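Long-range contacts in putative methylthioribose-1-phosphate isomerase (Pyrococcus horikoshii OT3, PDB 6A34), which probably catalyses the interconversion of methylthioribose-1-phosphate and methylthioribulose-1-phosphate in the methionine salvage pathway: residues E46-I51 and E94-T99; G161-H166 and A241-A246; L196-T201 and L210-Y215; T201-Q206 and E302-C307. All coordinates share one frame; numbering follows the deposited sequence.

Contact 1. Residues E46-I51 and E94-T99; sequences EVAEAI and EILKNT
Two helices of the N-terminal helical region pack here: helix 44-52 lies against the C-terminal end of helix 82-97 and the turn that follows it, the nearest pair of CA atoms being those of Ala48 and Leu96, 5.4 Å apart. The tight part lies at Thr99, just past the helix end. Its CG2 sits 3.2 Å from the backbone O of Ala48, while its CB meets Ile51 CG2 at 3.5 Å, closer than usual for two carbons. Leu96 adds a looser apolar layer: its CD2 reaches Ala48 CB at 4.0 Å and Val47 CG1 at 4.1 Å, the Val47 and Leu96 side chains crossing obliquely, and its other neighbours include Leu110 of helix 104-119. Toward solvent the contact thins out. There the exposed Ile95 offers CG2 alone, 3.8 Å from Ala48 CB, and Glu49 directs its CB away from the other helix. Ile51 O accepts a weak hydrogen bond from Arg100 NH2; Arg100 is predicted to bind substrate. The rotation of Thr99 is set by OG1, which takes the crowded position between backbone N and carbonyl carbon (chi1 44°) and donates to Leu96 O at 2.8 Å, from above the carbonyl plane.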
loop_
_atom_site.group_PDB
_atom_site.type_symbol
_atom_site.label_atom_id
_atom_site.label_comp_id
_atom_site.label_asym_id
_atom_site.label_seq_id
_atom_site.Cartn_x
_atom_site.Cartn_y
_atom_site.Cartn_z
ATOM N N GLU A 46 30.611 -0.951 -19.365
ATOM C CA GLU A 46 29.768 -1.964 -18.705
ATOM C C GLU A 46 29.318 -1.508 -17.299
ATOM O O GLU A 46 28.193 -1.781 -16.912
ATOM C CB GLU A 46 30.492 -3.311 -18.593
ATOM C CG GLU A 46 30.779 -3.994 -19.924
ATOM C CD GLU A 46 31.565 -5.302 -19.823
ATOM O OE1 GLU A 46 32.133 -5.584 -18.741
ATOM O OE2 GLU A 46 31.617 -6.046 -20.837
ATOM N N VAL A 47 30.213 -0.877 -16.525
ATOM C CA VAL A 47 29.921 -0.371 -15.169
ATOM C C VAL A 47 28.944 0.811 -15.282
ATOM O O VAL A 47 27.993 0.927 -14.519
ATOM C CB VAL A 47 31.219 0.059 -14.442
ATOM C CG1 VAL A 47 30.968 0.839 -13.165
ATOM C CG2 VAL A 47 32.137 -1.118 -14.161
ATOM N N ALA A 48 29.209 1.708 -16.237
ATOM C CA ALA A 48 28.369 2.885 -16.442
ATOM C C ALA A 48 26.940 2.431 -16.776
ATOM O O ALA A 48 25.979 2.884 -16.173
ATOM C CB ALA A 48 28.956 3.779 -17.523
ATOM N N GLU A 49 26.829 1.504 -17.726
ATOM C CA GLU A 49 25.549 0.977 -18.159
ATOM C C GLU A 49 24.805 0.364 -16.950
ATOM O O GLU A 49 23.602 0.558 -16.802
ATOM C CB GLU A 49 25.781 -0.004 -19.318
ATOM C CG GLU A 49 24.515 -0.536 -19.975
ATOM C CD GLU A 49 23.523 0.512 -20.475
ATOM O OE1 GLU A 49 23.968 1.624 -20.886
ATOM O OE2 GLU A 49 22.296 0.215 -20.442
ATOM N N ALA A 50 25.530 -0.340 -16.071
ATOM C CA ALA A 50 24.964 -1.029 -14.890
ATOM C C ALA A 50 24.467 -0.014 -13.854
ATOM O O ALA A 50 23.534 -0.291 -13.118
ATOM C CB ALA A 50 25.975 -1.980 -14.304
ATOM N N ILE A 51 25.049 1.187 -13.825
ATOM C CA ILE A 51 24.493 2.255 -13.003
ATOM C C ILE A 51 23.191 2.781 -13.638
ATOM O O ILE A 51 22.204 2.932 -12.938
ATOM C CB ILE A 51 25.523 3.373 -12.775
ATOM C CG1 ILE A 51 26.622 2.928 -11.808
ATOM C CG2 ILE A 51 24.844 4.649 -12.297
ATOM C CD1 ILE A 51 27.942 3.594 -12.065
ATOM N N GLU A 94 33.924 11.332 -16.896
ATOM C CA GLU A 94 32.760 11.895 -17.575
ATOM C C GLU A 94 31.729 10.813 -17.912
ATOM O O GLU A 94 30.541 11.034 -17.733
ATOM C CB GLU A 94 33.159 12.624 -18.862
ATOM C CG GLU A 94 33.757 13.993 -18.611
ATOM C CD GLU A 94 32.795 14.989 -17.985
ATOM O OE1 GLU A 94 33.182 15.625 -16.975
ATOM O OE2 GLU A 94 31.657 15.126 -18.507
ATOM N N ILE A 95 32.176 9.677 -18.441
ATOM C CA ILE A 95 31.269 8.587 -18.757
ATOM C C ILE A 95 30.486 8.179 -17.495
ATOM O O ILE A 95 29.276 7.954 -17.528
ATOM C CB ILE A 95 32.044 7.423 -19.394
ATOM C CG1 ILE A 95 32.483 7.777 -20.821
ATOM C CG2 ILE A 95 31.233 6.138 -19.360
ATOM C CD1 ILE A 95 33.299 6.696 -21.545
ATOM N N LEU A 96 31.168 8.124 -16.353
ATOM C CA LEU A 96 30.571 7.618 -15.142
ATOM C C LEU A 96 29.699 8.699 -14.477
ATOM O O LEU A 96 28.678 8.382 -13.810
ATOM C CB LEU A 96 31.699 7.122 -14.233
ATOM C CG LEU A 96 32.408 5.865 -14.738
ATOM C CD1 LEU A 96 33.763 5.677 -14.082
ATOM C CD2 LEU A 96 31.527 4.647 -14.523
ATOM N N LYS A 97 30.098 9.964 -14.654
ATOM C CA LYS A 97 29.380 11.105 -14.103
ATOM C C LYS A 97 27.957 11.151 -14.681
ATOM O O LYS A 97 26.997 11.374 -13.935
ATOM C CB LYS A 97 30.146 12.397 -14.402
ATOM C CG LYS A 97 29.708 13.614 -13.603
ATOM C CD LYS A 97 30.327 14.893 -14.098
ATOM C CE LYS A 97 30.248 15.997 -13.066
ATOM N NZ LYS A 97 31.295 17.026 -13.276
ATOM N N ASN A 98 27.837 10.888 -15.993
ATOM C CA ASN A 98 26.612 11.093 -16.790
ATOM C C ASN A 98 25.808 9.786 -16.897
ATOM O O ASN A 98 25.348 9.410 -17.965
ATOM C CB ASN A 98 26.958 11.665 -18.169
ATOM C CG ASN A 98 27.865 12.880 -18.088
ATOM O OD1 ASN A 98 28.879 12.954 -18.782
ATOM N ND2 ASN A 98 27.530 13.833 -17.232
ATOM N N THR A 99 25.660 9.078 -15.778
ATOM C CA THR A 99 24.808 7.899 -15.733
ATOM C C THR A 99 23.479 8.313 -15.095
ATOM O O THR A 99 22.422 8.220 -15.714
ATOM C CB THR A 99 25.502 6.738 -15.013
ATOM O OG1 THR A 99 26.121 7.253 -13.834
ATOM C CG2 THR A 99 26.524 6.037 -15.884
#

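Contact 2. Residues G161-H166 and A241-A246; sequences GNILTH and AIIVGA
The imidazole of His166 is held through its two nitrogens by residues outside the strand pair: ND1 is hydrogen-bonded to Asp199 OD2 and NE2 to Ile259 O, which together fix the turn of the ring, and Asn228 of the second subunit packs against the His166 side chain. Toward Val244 it is the CB of His166 that makes contact, at 4.1 Å from CG1. The peptide planes carry the rest. Leu164 N approaches Ala241 O in the carbonyl plane at 3.0 Å, and Ile243 N meets Leu164 O at 3.0 Å nearly along the C=O axis, with an N-H...O angle of 162°. A third bond, from Ala241 N to Asn162 O, is weak. These bonds pair strands 161-165 and 241-244 in parallel, in the middle of the Rossmann-like sheet of the eIF-2B/MtnA family; the short segments cross at -36°, consistent with sheet twist. Ile163 and Ala241 share one face, where Ile163 CG2 also touches Ile243 CG2 at 3.7 Å beneath helix 180-189. Leu164 and Ile242 occupy the other, Ile242 reaching Ala268 of helix 261-270. Further along, Thr165 OG1, anti to its backbone N (chi1 -165°), donates to Ile243 O at 2.6 Å, in the carbonyl plane. Beyond it, one water accepts from Gly245 N and donates to His166 O.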
loop_
_atom_site.group_PDB
_atom_site.type_symbol
_atom_site.label_atom_id
_atom_site.label_comp_id
_atom_site.label_asym_id
_atom_site.label_seq_id
_atom_site.Cartn_x
_atom_site.Cartn_y
_atom_site.Cartn_z
ATOM N N GLY A 161 12.310 -7.591 20.609
ATOM C CA GLY A 161 10.979 -7.997 20.288
ATOM C C GLY A 161 10.728 -7.824 18.827
ATOM O O GLY A 161 11.550 -8.173 18.022
ATOM N N ASN A 162 9.611 -7.183 18.532
ATOM C CA ASN A 162 9.057 -7.068 17.242
ATOM C C ASN A 162 9.327 -5.641 16.753
ATOM O O ASN A 162 8.873 -4.657 17.350
ATOM C CB ASN A 162 7.570 -7.431 17.300
ATOM C CG ASN A 162 7.306 -8.817 17.865
ATOM O OD1 ASN A 162 8.172 -9.702 17.843
ATOM N ND2 ASN A 162 6.098 -9.026 18.364
ATOM N N ILE A 163 10.082 -5.553 15.665
ATOM C CA ILE A 163 10.439 -4.321 15.000
ATOM C C ILE A 163 9.712 -4.249 13.657
ATOM O O ILE A 163 9.532 -5.265 13.016
ATOM C CB ILE A 163 11.955 -4.271 14.762
ATOM C CG1 ILE A 163 12.741 -4.569 16.040
ATOM C CG2 ILE A 163 12.317 -2.937 14.132
ATOM C CD1 ILE A 163 12.396 -3.655 17.201
ATOM N N LEU A 164 9.369 -3.034 13.223
ATOM C CA LEU A 164 8.722 -2.821 11.892
ATOM C C LEU A 164 9.553 -1.804 11.096
ATOM O O LEU A 164 10.101 -0.859 11.627
ATOM C CB LEU A 164 7.242 -2.493 12.155
ATOM C CG LEU A 164 6.342 -1.690 11.205
ATOM C CD1 LEU A 164 6.992 -1.080 9.988
ATOM C CD2 LEU A 164 5.094 -2.470 10.823
ATOM N N THR A 165 9.707 -2.071 9.811
ATOM C CA THR A 165 10.423 -1.158 8.937
ATOM C C THR A 165 9.681 -1.051 7.608
ATOM O O THR A 165 8.594 -1.640 7.411
ATOM C CB THR A 165 11.895 -1.565 8.780
ATOM O OG1 THR A 165 12.670 -0.496 8.226
ATOM C CG2 THR A 165 12.073 -2.798 7.937
ATOM N N HIS A 166 10.275 -0.212 6.755
ATOM C CA HIS A 166 9.692 0.325 5.579
ATOM C C HIS A 166 10.774 0.413 4.505
ATOM O O HIS A 166 11.922 0.762 4.788
ATOM C CB HIS A 166 9.093 1.693 5.923
ATOM C CG HIS A 166 8.085 2.200 4.940
ATOM N ND1 HIS A 166 6.786 1.759 4.929
ATOM C CD2 HIS A 166 8.163 3.123 3.958
ATOM C CE1 HIS A 166 6.106 2.385 3.977
ATOM N NE2 HIS A 166 6.920 3.230 3.369
ATOM N N ALA A 241 8.856 -1.411 18.346
ATOM C CA ALA A 241 9.495 -0.205 17.848
ATOM C C ALA A 241 9.527 -0.234 16.322
ATOM O O ALA A 241 9.396 -1.289 15.708
ATOM C CB ALA A 241 10.886 -0.078 18.413
ATOM N N ILE A 242 9.687 0.952 15.732
ATOM C CA ILE A 242 9.719 1.142 14.296
ATOM C C ILE A 242 11.060 1.799 13.939
ATOM O O ILE A 242 11.481 2.689 14.593
ATOM C CB ILE A 242 8.527 2.006 13.854
ATOM C CG1 ILE A 242 7.192 1.313 14.114
ATOM C CG2 ILE A 242 8.690 2.410 12.415
ATOM C CD1 ILE A 242 6.005 2.255 14.177
ATOM N N ILE A 243 11.738 1.303 12.911
ATOM C CA ILE A 243 12.971 1.883 12.483
ATOM C C ILE A 243 12.885 2.056 10.976
ATOM O O ILE A 243 12.449 1.147 10.266
ATOM C CB ILE A 243 14.215 1.078 12.931
ATOM C CG1 ILE A 243 15.499 1.807 12.528
ATOM C CG2 ILE A 243 14.231 -0.339 12.423
ATOM C CD1 ILE A 243 16.750 1.278 13.169
ATOM N N VAL A 244 13.277 3.248 10.529
ATOM C CA VAL A 244 13.306 3.574 9.129
ATOM C C VAL A 244 14.652 4.203 8.783
ATOM O O VAL A 244 15.375 4.681 9.649
ATOM C CB VAL A 244 12.155 4.510 8.742
ATOM C CG1 VAL A 244 10.809 3.856 9.006
ATOM C CG2 VAL A 244 12.296 5.852 9.430
ATOM N N GLY A 245 14.989 4.171 7.498
ATOM C CA GLY A 245 16.140 4.914 7.003
ATOM C C GLY A 245 15.751 6.352 6.717
ATOM O O GLY A 245 14.681 6.786 7.091
ATOM N N ALA A 246 16.643 7.102 6.055
ATOM C CA ALA A 246 16.376 8.491 5.672
ATOM C C ALA A 246 17.065 8.787 4.349
ATOM O O ALA A 246 18.247 8.498 4.212
ATOM C CB ALA A 246 16.861 9.431 6.743
HETATM O O HOH W 1 13.188 3.188 5.195
#

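Contact 3. Residues L196-T201 and L210-Y215; sequences LWLDET and LSAWEY
Strand 193-199 and helix 206-217 open a beta-alpha-beta unit that continues into strand 222-225, and this contact is the face on which the helix lies against the sheet. The short strand and helix segments run at 151° to one another with 9.1 Å between their axes, so the layers are bridged by side chains, chiefly two leucines and a tyrosine. Leu196, with CG anti to its backbone N (chi1 -174°), sends CD2 over one face of the Tyr215 ring. That methyl lies 4.1 Å from the ring centroid and 26° off the normal, a CH-pi contact displaced toward the CD2 rim. On the opposite face sits Glu214 CD, whose carboxylate is engaged by Arg185 in a salt bridge. Leu198 divides its two methyls. CD1 presses on the helix backbone, 3.6 Å from Ala212 CA, and CD2 meets Tyr215 CD2 obliquely at 4.0 Å. Ser211 borders Leu198 at 4.3 Å, from its CB to Leu198 CD2, while its OG is hydrogen-bonded to Cys167 O and Asn168 ND2. Since Cys167 is predicted to stabilise the transition state, this hydroxyl ties the helix to the probable active site. Alternate strand residues, Leu196 and Leu198, thus face the helix with apolar side chains, as expected for the beta-alpha layering of a Rossmann-like domain.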
loop_
_atom_site.group_PDB
_atom_site.type_symbol
_atom_site.label_atom_id
_atom_site.label_comp_id
_atom_site.label_asym_id
_atom_site.label_seq_id
_atom_site.Cartn_x
_atom_site.Cartn_y
_atom_site.Cartn_z
ATOM N N LEU A 196 10.668 -9.225 12.445
ATOM C CA LEU A 196 10.771 -8.036 11.661
ATOM C C LEU A 196 9.557 -7.938 10.734
ATOM O O LEU A 196 9.495 -8.661 9.764
ATOM C CB LEU A 196 12.058 -8.072 10.836
ATOM C CG LEU A 196 12.358 -6.793 10.052
ATOM C CD1 LEU A 196 12.376 -5.580 10.960
ATOM C CD2 LEU A 196 13.682 -6.907 9.310
ATOM N N TRP A 197 8.647 -6.994 11.010
ATOM C CA TRP A 197 7.604 -6.640 10.039
ATOM C C TRP A 197 8.223 -5.823 8.908
ATOM O O TRP A 197 8.966 -4.838 9.173
ATOM C CB TRP A 197 6.495 -5.807 10.678
ATOM C CG TRP A 197 5.773 -6.491 11.781
ATOM C CD1 TRP A 197 6.009 -6.349 13.108
ATOM C CD2 TRP A 197 4.691 -7.424 11.654
ATOM N NE1 TRP A 197 5.126 -7.115 13.815
ATOM C CE2 TRP A 197 4.304 -7.778 12.953
ATOM C CE3 TRP A 197 3.998 -7.973 10.567
ATOM C CZ2 TRP A 197 3.244 -8.646 13.211
ATOM C CZ3 TRP A 197 2.961 -8.848 10.815
ATOM C CH2 TRP A 197 2.591 -9.186 12.121
ATOM N N LEU A 198 7.849 -6.179 7.678
ATOM C CA LEU A 198 8.271 -5.491 6.456
ATOM C C LEU A 198 7.051 -4.983 5.690
ATOM O O LEU A 198 6.284 -5.794 5.153
ATOM C CB LEU A 198 9.038 -6.464 5.557
ATOM C CG LEU A 198 10.294 -7.045 6.180
ATOM C CD1 LEU A 198 10.924 -8.068 5.218
ATOM C CD2 LEU A 198 11.271 -5.934 6.541
ATOM N N ASP A 199 6.904 -3.653 5.621
ATOM C CA ASP A 199 5.934 -3.011 4.741
ATOM C C ASP A 199 6.393 -3.284 3.309
ATOM O O ASP A 199 7.565 -3.060 2.996
ATOM C CB ASP A 199 5.868 -1.501 4.968
ATOM C CG ASP A 199 5.311 -1.043 6.310
ATOM O OD1 ASP A 199 4.687 -1.847 7.013
ATOM O OD2 ASP A 199 5.499 0.148 6.633
ATOM N N GLU A 200 5.482 -3.728 2.436
ATOM C CA GLU A 200 5.854 -4.034 1.054
ATOM C C GLU A 200 6.402 -2.786 0.351
ATOM O O GLU A 200 7.291 -2.916 -0.512
ATOM C CB GLU A 200 4.694 -4.689 0.303
ATOM C CG GLU A 200 3.418 -3.863 0.173
ATOM C CD GLU A 200 2.371 -4.567 -0.693
ATOM O OE1 GLU A 200 2.676 -5.699 -1.124
ATOM O OE2 GLU A 200 1.265 -3.983 -0.971
ATOM N N THR A 201 5.825 -1.613 0.687
ATOM C CA THR A 201 6.250 -0.266 0.260
ATOM C C THR A 201 5.948 0.019 -1.220
ATOM O O THR A 201 6.854 0.169 -2.071
ATOM C CB THR A 201 7.729 -0.019 0.577
ATOM O OG1 THR A 201 8.027 -0.559 1.867
ATOM C CG2 THR A 201 8.055 1.460 0.590
ATOM N N LEU A 210 13.033 -6.615 -2.279
ATOM C CA LEU A 210 14.423 -6.456 -1.890
ATOM C C LEU A 210 14.584 -6.795 -0.400
ATOM O O LEU A 210 15.283 -7.770 -0.084
ATOM C CB LEU A 210 14.889 -5.040 -2.233
ATOM C CG LEU A 210 14.829 -4.711 -3.719
ATOM C CD1 LEU A 210 15.365 -3.323 -3.995
ATOM C CD2 LEU A 210 15.595 -5.726 -4.528
ATOM N N SER A 211 13.902 -6.065 0.497
ATOM C CA SER A 211 14.087 -6.308 1.920
ATOM C C SER A 211 13.697 -7.764 2.244
ATOM O O SER A 211 14.426 -8.474 2.986
ATOM C CB SER A 211 13.334 -5.303 2.776
ATOM O OG SER A 211 13.947 -4.021 2.747
ATOM N N ALA A 212 12.545 -8.225 1.720
ATOM C CA ALA A 212 12.019 -9.542 2.123
ATOM C C ALA A 212 13.052 -10.634 1.730
ATOM O O ALA A 212 13.300 -11.589 2.475
ATOM C CB ALA A 212 10.640 -9.768 1.536
ATOM N N TRP A 213 13.691 -10.435 0.573
ATOM C CA TRP A 213 14.669 -11.318 0.031
ATOM C C TRP A 213 15.941 -11.344 0.896
ATOM O O TRP A 213 16.300 -12.395 1.385
ATOM C CB TRP A 213 14.970 -10.939 -1.418
ATOM C CG TRP A 213 15.950 -11.896 -1.997
ATOM C CD1 TRP A 213 15.666 -13.108 -2.541
ATOM C CD2 TRP A 213 17.382 -11.783 -1.963
ATOM N NE1 TRP A 213 16.826 -13.748 -2.864
ATOM C CE2 TRP A 213 17.896 -12.963 -2.542
ATOM C CE3 TRP A 213 18.279 -10.808 -1.514
ATOM C CZ2 TRP A 213 19.266 -13.200 -2.679
ATOM C CZ3 TRP A 213 19.636 -11.030 -1.671
ATOM C CH2 TRP A 213 20.120 -12.214 -2.237
ATOM N N GLU A 214 16.599 -10.200 1.105
ATOM C CA GLU A 214 17.900 -10.200 1.811
ATOM C C GLU A 214 17.742 -10.618 3.275
ATOM O O GLU A 214 18.634 -11.265 3.791
ATOM C CB GLU A 214 18.661 -8.877 1.714
ATOM C CG GLU A 214 17.913 -7.624 2.158
ATOM C CD GLU A 214 18.880 -6.473 2.406
ATOM O OE1 GLU A 214 19.691 -6.615 3.340
ATOM O OE2 GLU A 214 18.907 -5.487 1.606
ATOM N N TYR A 215 16.647 -10.223 3.951
ATOM C CA TYR A 215 16.548 -10.523 5.371
ATOM C C TYR A 215 16.211 -12.002 5.524
ATOM O O TYR A 215 16.660 -12.666 6.486
ATOM C CB TYR A 215 15.556 -9.608 6.096
ATOM C CG TYR A 215 15.952 -8.150 6.141
ATOM C CD1 TYR A 215 17.249 -7.769 6.456
ATOM C CD2 TYR A 215 15.046 -7.142 5.840
ATOM C CE1 TYR A 215 17.629 -6.437 6.496
ATOM C CE2 TYR A 215 15.411 -5.806 5.879
ATOM C CZ TYR A 215 16.708 -5.446 6.208
ATOM O OH TYR A 215 17.101 -4.133 6.224
#

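Contact 4. Residues T201-Q206 and E302-C307; sequences TRPVLQ and EEVLTC
Arg202 carries this contact. Beyond CB its chain bends at both chi2 (-72°) and chi3 (-71°), and this folding turns the guanidinium toward segment 302-307. CD passes Cys307 SG at 4.0 Å. NE forms a salt bridge with Glu200 OE2 of the second subunit; NH1 and NH2 reach local carbonyls. NH1 donates to Thr306 O at 3.0 Å and 155°, on a lone pair and nearly in the guanidinium plane. NH2 adds two weak bonds, to Val304 O at 3.0 Å and Thr306 O at 3.3 Å. The flat group is sandwiched: Cys307 SG stands 3.4 Å above one face, toward the rim, and Pro203 CB lies 4.0 Å from the opposite face, over its centre. Pro203 follows a cis peptide bond, and its CB also touches Glu303 O at 3.3 Å. Val204 CG2 lies alongside the Glu303 carboxylate, whose OE1 is hydrogen-bonded to Asn320 ND2. The loop between strand 193-199 and helix 206-217 is thereby seated on the end of helix 302-305 and the start of strand 306-307, whose partner is strand 310-311, at the dimer interface, where Cys307 forms a disulfide with Cys307 of the second subunit.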
loop_
_atom_site.group_PDB
_atom_site.type_symbol
_atom_site.label_atom_id
_atom_site.label_comp_id
_atom_site.label_asym_id
_atom_site.label_seq_id
_atom_site.Cartn_x
_atom_site.Cartn_y
_atom_site.Cartn_z
ATOM N N THR A 201 5.825 -1.613 0.687
ATOM C CA THR A 201 6.250 -0.266 0.260
ATOM C C THR A 201 5.948 0.019 -1.220
ATOM O O THR A 201 6.854 0.169 -2.071
ATOM C CB THR A 201 7.729 -0.019 0.577
ATOM O OG1 THR A 201 8.027 -0.559 1.867
ATOM C CG2 THR A 201 8.055 1.460 0.590
ATOM N N ARG A 202 4.655 0.144 -1.511
ATOM C CA ARG A 202 4.166 0.633 -2.777
ATOM C C ARG A 202 4.581 2.095 -2.918
ATOM O O ARG A 202 4.772 2.770 -1.912
ATOM C CB ARG A 202 2.635 0.515 -2.861
ATOM C CG ARG A 202 2.120 -0.852 -3.296
ATOM C CD ARG A 202 2.355 -1.157 -4.768
ATOM N NE ARG A 202 1.507 -0.373 -5.644
ATOM C CZ ARG A 202 1.653 -0.298 -6.958
ATOM N NH1 ARG A 202 2.730 -0.815 -7.536
ATOM N NH2 ARG A 202 0.714 0.306 -7.667
ATOM N N PRO A 203 4.715 2.577 -4.158
ATOM C CA PRO A 203 4.470 1.806 -5.369
ATOM C C PRO A 203 5.621 0.911 -5.859
ATOM O O PRO A 203 5.381 -0.027 -6.625
ATOM C CB PRO A 203 4.239 2.856 -6.464
ATOM C CG PRO A 203 4.814 4.138 -5.903
ATOM C CD PRO A 203 4.568 4.008 -4.422
ATOM N N VAL A 204 6.867 1.207 -5.467
ATOM C CA VAL A 204 8.030 0.583 -6.108
ATOM C C VAL A 204 8.264 -0.839 -5.544
ATOM O O VAL A 204 8.868 -1.635 -6.212
ATOM C CB VAL A 204 9.273 1.512 -6.025
ATOM C CG1 VAL A 204 10.523 0.883 -6.624
ATOM C CG2 VAL A 204 9.035 2.847 -6.721
ATOM N N LEU A 205 7.785 -1.127 -4.328
ATOM C CA LEU A 205 7.725 -2.481 -3.679
ATOM C C LEU A 205 9.105 -3.012 -3.274
ATOM O O LEU A 205 9.338 -4.227 -3.259
ATOM C CB LEU A 205 6.994 -3.496 -4.573
ATOM C CG LEU A 205 5.500 -3.221 -4.729
ATOM C CD1 LEU A 205 4.982 -3.848 -6.011
ATOM C CD2 LEU A 205 4.703 -3.715 -3.520
ATOM N N GLN A 206 9.975 -2.103 -2.845
ATOM C CA GLN A 206 11.320 -2.460 -2.431
ATOM C C GLN A 206 11.284 -3.239 -1.123
ATOM O O GLN A 206 12.212 -3.974 -0.867
ATOM C CB GLN A 206 12.222 -1.226 -2.354
ATOM C CG GLN A 206 12.444 -0.618 -3.733
ATOM C CD GLN A 206 13.570 0.381 -3.803
ATOM O OE1 GLN A 206 13.819 1.146 -2.871
ATOM N NE2 GLN A 206 14.254 0.389 -4.930
ATOM N N GLU A 302 3.236 5.539 -14.101
ATOM C CA GLU A 302 3.279 4.089 -14.393
ATOM C C GLU A 302 3.632 3.278 -13.140
ATOM O O GLU A 302 3.182 2.149 -13.017
ATOM C CB GLU A 302 4.260 3.774 -15.522
ATOM C CG GLU A 302 3.813 4.350 -16.874
ATOM C CD GLU A 302 2.524 3.770 -17.456
ATOM O OE1 GLU A 302 2.457 2.541 -17.640
ATOM O OE2 GLU A 302 1.608 4.553 -17.760
ATOM N N GLU A 303 4.459 3.821 -12.245
ATOM C CA GLU A 303 4.768 3.135 -11.006
ATOM C C GLU A 303 3.493 2.823 -10.195
ATOM O O GLU A 303 3.481 1.858 -9.464
ATOM C CB GLU A 303 5.709 3.967 -10.139
ATOM C CG GLU A 303 7.102 4.146 -10.706
ATOM C CD GLU A 303 8.023 4.883 -9.730
ATOM O OE1 GLU A 303 7.508 5.516 -8.775
ATOM O OE2 GLU A 303 9.248 4.823 -9.920
ATOM N N VAL A 304 2.426 3.622 -10.341
ATOM C CA VAL A 304 1.141 3.366 -9.615
ATOM C C VAL A 304 0.138 2.555 -10.471
ATOM O O VAL A 304 -0.627 1.752 -9.911
ATOM C CB VAL A 304 0.523 4.688 -9.123
ATOM C CG1 VAL A 304 -0.855 4.480 -8.521
ATOM C CG2 VAL A 304 1.443 5.403 -8.126
ATOM N N LEU A 305 0.105 2.801 -11.790
ATOM C CA LEU A 305 -0.849 2.172 -12.712
ATOM C C LEU A 305 -0.475 0.701 -12.888
ATOM O O LEU A 305 -1.349 -0.091 -13.161
ATOM C CB LEU A 305 -0.849 2.885 -14.070
ATOM C CG LEU A 305 -1.268 4.349 -14.031
ATOM C CD1 LEU A 305 -1.052 4.996 -15.377
ATOM C CD2 LEU A 305 -2.712 4.515 -13.591
ATOM N N THR A 306 0.826 0.394 -12.759
ATOM C CA THR A 306 1.336 -0.955 -12.747
ATOM C C THR A 306 1.860 -1.327 -11.352
ATOM O O THR A 306 2.193 -0.484 -10.512
ATOM C CB THR A 306 2.420 -1.173 -13.810
ATOM O OG1 THR A 306 3.605 -0.513 -13.378
ATOM C CG2 THR A 306 2.047 -0.666 -15.188
ATOM N N CYS A 307 1.896 -2.640 -11.137
ATOM C CA CYS A 307 2.308 -3.294 -9.937
ATOM C C CYS A 307 3.076 -4.550 -10.352
ATOM O O CYS A 307 2.470 -5.491 -10.868
ATOM C CB CYS A 307 1.076 -3.666 -9.129
ATOM S SG CYS A 307 1.458 -4.048 -7.403
#

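Contacts 2 and 3 share the central sheet, where strands 161-165 and 193-199 are neighbours, and their centres are 11 Å apart; Ile163 O and Trp197 N, 2.8 Å apart and probably hydrogen-bonded, join them. Contact 4 continues from contact 3 through Thr201, and Ser211 N lies 3.0 Å from Gln206 O, a probable hydrogen bond at the start of helix 206-217. These three converge on the predicted active site: the side chain of His166 is about 4 Å from that of Cys167, and the side chain of Val204 about 4 Å from that of Lys258. Contact 1 stands apart, its centre 33 Å from that of contact 2, yet the side chain of Ile51 is about 4 Å from that of Arg100, another residue predicted to bind substrate.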